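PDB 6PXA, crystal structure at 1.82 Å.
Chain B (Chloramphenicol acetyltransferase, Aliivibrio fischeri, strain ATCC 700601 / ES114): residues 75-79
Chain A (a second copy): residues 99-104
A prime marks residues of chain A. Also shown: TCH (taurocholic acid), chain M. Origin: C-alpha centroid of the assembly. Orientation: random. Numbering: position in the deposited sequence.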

ATOM      1  N   LYS B  75     -14.639  15.239 -15.495  1.00 49.47           N
ATOM      2  CA  LYS B  75     -13.721  15.815 -16.458  1.00 44.04           C
ATOM      3  C   LYS B  75     -12.484  16.349 -15.751  1.00 47.19           C
ATOM      4  O   LYS B  75     -12.538  16.745 -14.583  1.00 45.81           O
ATOM      5  CB  LYS B  75     -14.392  16.954 -17.219  1.00 42.36           C
ATOM      6  CG  LYS B  75     -15.672  16.554 -17.938  1.00 43.76           C
ATOM      7  CD  LYS B  75     -16.419  17.790 -18.402  1.00 49.98           C
ATOM      8  CE  LYS B  75     -17.688  17.447 -19.117  1.00 59.75           C
ATOM      9  NZ  LYS B  75     -18.359  18.696 -19.624  1.00 64.06           N
ATOM     10  N   PHE B  76     -11.369  16.363 -16.478  1.00 48.06           N
ATOM     11  CA  PHE B  76     -10.168  17.055 -16.032  1.00 47.91           C
ATOM     12  C   PHE B  76      -9.591  16.438 -14.763  1.00 43.36           C
ATOM     13  O   PHE B  76      -9.040  17.146 -13.910  1.00 39.74           O
ATOM     14  CB  PHE B  76     -10.458  18.535 -15.827  1.00 40.69           C
ATOM     15  CG  PHE B  76     -10.729  19.272 -17.110  1.00 53.51           C
ATOM     16  CD1 PHE B  76      -9.745  19.403 -18.062  1.00 47.94           C
ATOM     17  CD2 PHE B  76     -11.979  19.809 -17.380  1.00 58.32           C
ATOM     18  CE1 PHE B  76      -9.988  20.082 -19.258  1.00 46.70           C
ATOM     19  CE2 PHE B  76     -12.222  20.497 -18.574  1.00 57.99           C
ATOM     20  CZ  PHE B  76     -11.227  20.623 -19.508  1.00 51.69           C
ATOM     21  N   CYS B  77      -9.730  15.124 -14.623  1.00 41.81           N
ATOM     22  CA  CYS B  77      -9.209  14.421 -13.465  1.00 40.80           C
ATOM     23  C   CYS B  77      -7.835  13.857 -13.778  1.00 35.68           C
ATOM     24  O   CYS B  77      -7.550  13.446 -14.906  1.00 40.75           O
ATOM     25  CB  CYS B  77     -10.143  13.290 -13.020  1.00 42.51           C
ATOM     26  SG  CYS B  77     -11.644  13.893 -12.267  1.00 43.51           S
ATOM     27  N   SER B  78      -6.987  13.858 -12.767  1.00 35.82           N
ATOM     28  CA  SER B  78      -5.611  13.371 -12.870  1.00 41.10           C
ATOM     29  C   SER B  78      -5.508  12.172 -11.953  1.00 37.29           C
ATOM     30  O   SER B  78      -5.621  12.320 -10.734  1.00 43.90           O
ATOM     31  CB  SER B  78      -4.595  14.445 -12.471  1.00 42.73           C
ATOM     32  OG  SER B  78      -4.670  15.553 -13.357  1.00 49.51           O
ATOM     33  N   ILE B  79      -5.317  10.990 -12.531  1.00 40.85           N
ATOM     34  CA  ILE B  79      -5.277   9.744 -11.767  1.00 35.98           C
ATOM     35  C   ILE B  79      -3.863   9.168 -11.843  1.00 34.90           C
ATOM     36  O   ILE B  79      -3.418   8.714 -12.907  1.00 36.13           O
ATOM     37  CB  ILE B  79      -6.328   8.739 -12.258  1.00 35.34           C
ATOM     38  CG1 ILE B  79      -7.733   9.355 -12.136  1.00 36.12           C
ATOM     39  CG2 ILE B  79      -6.212   7.452 -11.445  1.00 37.39           C
ATOM     40  CD1 ILE B  79      -8.854   8.375 -12.445  1.00 38.98           C
TER
HETATM   41  C1  TCH M 301       8.564  15.470 -15.978  1.00 65.23           C
HETATM   42  C2  TCH M 301       8.858  15.963 -17.441  1.00 64.00           C
HETATM   43  C3  TCH M 301       8.890  17.517 -17.501  1.00 68.30           C
HETATM   44  O3  TCH M 301       9.012  17.914 -18.812  1.00 72.53           O
HETATM   45  C4  TCH M 301       7.609  18.189 -16.872  1.00 62.79           C
HETATM   46  C5  TCH M 301       7.263  17.648 -15.462  1.00 59.10           C
HETATM   47  C6  TCH M 301       5.946  18.271 -14.920  1.00 56.21           C
HETATM   48  C7  TCH M 301       4.636  17.642 -15.553  1.00 56.08           C
HETATM   49  O7  TCH M 301       4.502  18.083 -16.862  1.00 50.63           O
HETATM   50  C8  TCH M 301       4.667  16.096 -15.515  1.00 54.82           C
HETATM   51  C9  TCH M 301       6.005  15.558 -16.169  1.00 59.02           C
HETATM   52  C10 TCH M 301       7.252  16.081 -15.424  1.00 63.31           C
HETATM   53  C11 TCH M 301       5.943  14.019 -16.243  1.00 59.89           C
HETATM   54  C12 TCH M 301       4.752  13.474 -16.849  1.00 59.93           C
HETATM   55  O12 TCH M 301       4.719  13.691 -18.235  1.00 53.46           O
HETATM   56  C13 TCH M 301       3.383  14.164 -16.273  1.00 63.52           C
HETATM   57  C14 TCH M 301       3.472  15.514 -16.347  1.00 59.09           C
HETATM   58  C15 TCH M 301       2.078  16.019 -15.727  1.00 59.04           C
HETATM   59  C16 TCH M 301       1.125  15.065 -16.262  1.00 59.25           C
HETATM   60  C17 TCH M 301       1.945  14.000 -17.014  1.00 60.84           C
HETATM   61  C18 TCH M 301       3.219  13.692 -14.820  1.00 66.54           C
HETATM   62  C19 TCH M 301       7.169  15.668 -13.947  1.00 60.37           C
HETATM   63  O1S TCH M 301      -3.588  16.395 -23.528  1.00 58.28           O
HETATM   64  C20 TCH M 301       1.282  12.705 -16.937  1.00 55.88           C
HETATM   65  C21 TCH M 301       2.024  11.540 -17.649  1.00 51.00           C
HETATM   66  C22 TCH M 301      -0.012  12.918 -17.760  1.00 59.28           C
HETATM   67  C23 TCH M 301       0.260  13.073 -19.251  1.00 57.83           C
HETATM   68  C24 TCH M 301      -1.046  13.322 -19.992  1.00 56.17           C
HETATM   69  N24 TCH M 301      -1.594  14.653 -20.031  1.00 55.78           N
HETATM   70  O24 TCH M 301      -1.609  12.434 -20.517  1.00 47.87           O
HETATM   71  C25 TCH M 301      -2.832  14.918 -20.742  1.00 49.94           C
HETATM   72  C26 TCH M 301      -3.024  16.423 -20.725  1.00 56.12           C
HETATM   73  S26 TCH M 301      -4.142  16.919 -22.064  1.00 60.57           S
HETATM   74  O2S TCH M 301      -5.573  16.163 -21.745  1.00 58.85           O
HETATM   75  O3S TCH M 301      -4.245  18.564 -22.001  1.00 57.90           O
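Chain A 99-104: STFPFS

Chain A residues 99-104 lie against chain B residues 75-79 as an irregular segment. Taken end to end, the segment runs roughly across the chain B stretch, neither parallel nor antiparallel to it. None of the six chain A residues belongs to a helix or strand. In chain B, Ser78 and Ile79 begin a strand, and the residues before them are loop. Phe76 has positive backbone angles (phi 64°, psi 33°), whereas Cys77, Ser78 and Ile79 are extended. The backbones come together at Phe76 and Phe101′, whose CA atoms are 6.0 Å apart. No hydrogen bond joins the two stretches directly, so there is no sheet-like pairing between them. Together they bury 244 Å².

Two features shape the chain A backbone. The N of Phe101′ donates to OG of Ser99′ at 2.7 Å, with a nearly straight angle of 165°. This bond spans Thr100′ and ties the start of the segment to Phe101′. Further on, the N of Phe103′ makes a weak hydrogen bond to O of Phe101′ at 3.0 Å, across Pro102′. Ser104′ then takes the N-cap position, and its side chain caps a backbone N of the helix that follows.

Aromatic contacts dominate. The ring of Phe76 turns its edge to a face of the Phe101′ ring. The centroids are 5.4 Å apart and the planes meet at 79°, close to perpendicular. The nearest side-chain atoms of this pair are Phe76 CD1 and Phe101′ CD2, at 3.9 Å. Phe76 also meets Phe103′, with CE1 of Phe76 3.8 Å from CE1 of Phe103′. Here the planes are at 58° and the centroids 5.8 Å apart, an oblique arrangement. The CA-to-CB bond of Phe103′ points sideways, but the end of its side chain comes nearer to chain B. Phe76 thus contacts both phenylalanines of the chain A segment, and all three rings are buried.

The Phe101′ ring also packs against polar atoms of chain B. Its CD1 lies 3.3 Å from Phe76 O, and its CE1 lies 3.8 Å from Cys77 O, which is near the plane of the ring. The CA-to-CB bond of Cys77 points away from the chain A segment. The CA-to-CB bond of Ser78 points toward the chain A segment. Its OG is 3.4 Å from CD of Pro102′ and 3.7 Å from CD1 of Phe101′. These are van der Waals contacts. Lys75 and Ile79 do not touch the segment.

Water 1 bridges the two stretches by hydrogen bonds. It donates to Phe76 O at 3.0 Å. It also bonds Ser78 OG at 2.8 Å and Thr100′ OG1 at 3.1 Å. One water therefore links two chain B residues to Thr100′.

Taurocholic acid binds chain A near the same site. Ser104′ N donates to TCH O3S at 2.8 Å, and Ser104′ OG donates to TCH O1S at 3.2 Å. Pro102′ CG lies 3.5 Å from TCH C16. At the edge of the Phe101′ ring, CZ is 3.5 Å from TCH O2S. That ring therefore touches both chain B and the ligand.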

ATOM      1  N   SER A  99      -7.066  25.024 -11.138  1.00 52.63           N
ATOM      2  CA  SER A  99      -7.113  23.600 -11.448  1.00 50.91           C
ATOM      3  C   SER A  99      -5.785  22.912 -11.142  1.00 47.68           C
ATOM      4  O   SER A  99      -4.706  23.506 -11.286  1.00 46.98           O
ATOM      5  CB  SER A  99      -7.446  23.363 -12.917  1.00 43.99           C
ATOM      6  OG  SER A  99      -7.286  21.980 -13.204  1.00 49.27           O
ATOM      7  N   THR A 100      -5.868  21.636 -10.742  1.00 40.08           N
ATOM      8  CA  THR A 100      -4.683  20.790 -10.669  1.00 49.04           C
ATOM      9  C   THR A 100      -4.366  20.086 -11.989  1.00 47.28           C
ATOM     10  O   THR A 100      -3.387  19.334 -12.053  1.00 48.46           O
ATOM     11  CB  THR A 100      -4.823  19.735  -9.551  1.00 46.83           C
ATOM     12  OG1 THR A 100      -6.062  19.016  -9.679  1.00 42.59           O
ATOM     13  CG2 THR A 100      -4.718  20.387  -8.159  1.00 41.60           C
ATOM     14  N   PHE A 101      -5.143  20.308 -13.031  1.00 43.03           N
ATOM     15  CA  PHE A 101      -4.985  19.523 -14.259  1.00 49.62           C
ATOM     16  C   PHE A 101      -3.806  20.039 -15.072  1.00 53.73           C
ATOM     17  O   PHE A 101      -3.693  21.249 -15.282  1.00 49.15           O
ATOM     18  CB  PHE A 101      -6.243  19.573 -15.120  1.00 47.42           C
ATOM     19  CG  PHE A 101      -6.232  18.582 -16.261  1.00 42.66           C
ATOM     20  CD1 PHE A 101      -6.557  17.247 -16.041  1.00 46.15           C
ATOM     21  CD2 PHE A 101      -5.860  18.974 -17.534  1.00 45.39           C
ATOM     22  CE1 PHE A 101      -6.539  16.330 -17.089  1.00 47.35           C
ATOM     23  CE2 PHE A 101      -5.848  18.064 -18.587  1.00 48.53           C
ATOM     24  CZ  PHE A 101      -6.179  16.750 -18.365  1.00 47.95           C
ATOM     25  N   PRO A 102      -2.934  19.156 -15.576  1.00 54.90           N
ATOM     26  CA  PRO A 102      -1.775  19.603 -16.393  1.00 48.67           C
ATOM     27  C   PRO A 102      -2.109  19.764 -17.873  1.00 49.34           C
ATOM     28  O   PRO A 102      -1.667  19.002 -18.744  1.00 53.57           O
ATOM     29  CB  PRO A 102      -0.744  18.498 -16.129  1.00 49.69           C
ATOM     30  CG  PRO A 102      -1.556  17.269 -15.858  1.00 53.18           C
ATOM     31  CD  PRO A 102      -2.881  17.719 -15.258  1.00 55.27           C
ATOM     32  N   PHE A 103      -2.907  20.790 -18.170  1.00 50.36           N
ATOM     33  CA  PHE A 103      -3.273  21.126 -19.545  1.00 51.29           C
ATOM     34  C   PHE A 103      -2.054  21.107 -20.468  1.00 52.02           C
ATOM     35  O   PHE A 103      -1.031  21.724 -20.173  1.00 49.50           O
ATOM     36  CB  PHE A 103      -3.907  22.521 -19.600  1.00 53.04           C
ATOM     37  CG  PHE A 103      -5.040  22.734 -18.635  1.00 56.36           C
ATOM     38  CD1 PHE A 103      -6.338  22.348 -18.966  1.00 55.91           C
ATOM     39  CD2 PHE A 103      -4.818  23.362 -17.417  1.00 54.11           C
ATOM     40  CE1 PHE A 103      -7.396  22.551 -18.085  1.00 52.00           C
ATOM     41  CE2 PHE A 103      -5.866  23.577 -16.529  1.00 55.23           C
ATOM     42  CZ  PHE A 103      -7.163  23.171 -16.866  1.00 58.47           C
ATOM     43  N   SER A 104      -2.169  20.414 -21.599  1.00 53.35           N
ATOM     44  CA  SER A 104      -1.100  20.416 -22.582  1.00 50.49           C
ATOM     45  C   SER A 104      -1.257  21.606 -23.516  1.00 58.73           C
ATOM     46  O   SER A 104      -2.371  22.037 -23.833  1.00 66.06           O
ATOM     47  CB  SER A 104      -1.067  19.114 -23.390  1.00 52.10           C
ATOM     48  OG  SER A 104      -2.092  19.042 -24.360  1.00 61.62           O
TER
HETATM   49  O   HOH W   1      -6.683  17.064 -12.030  1.00 38.31           O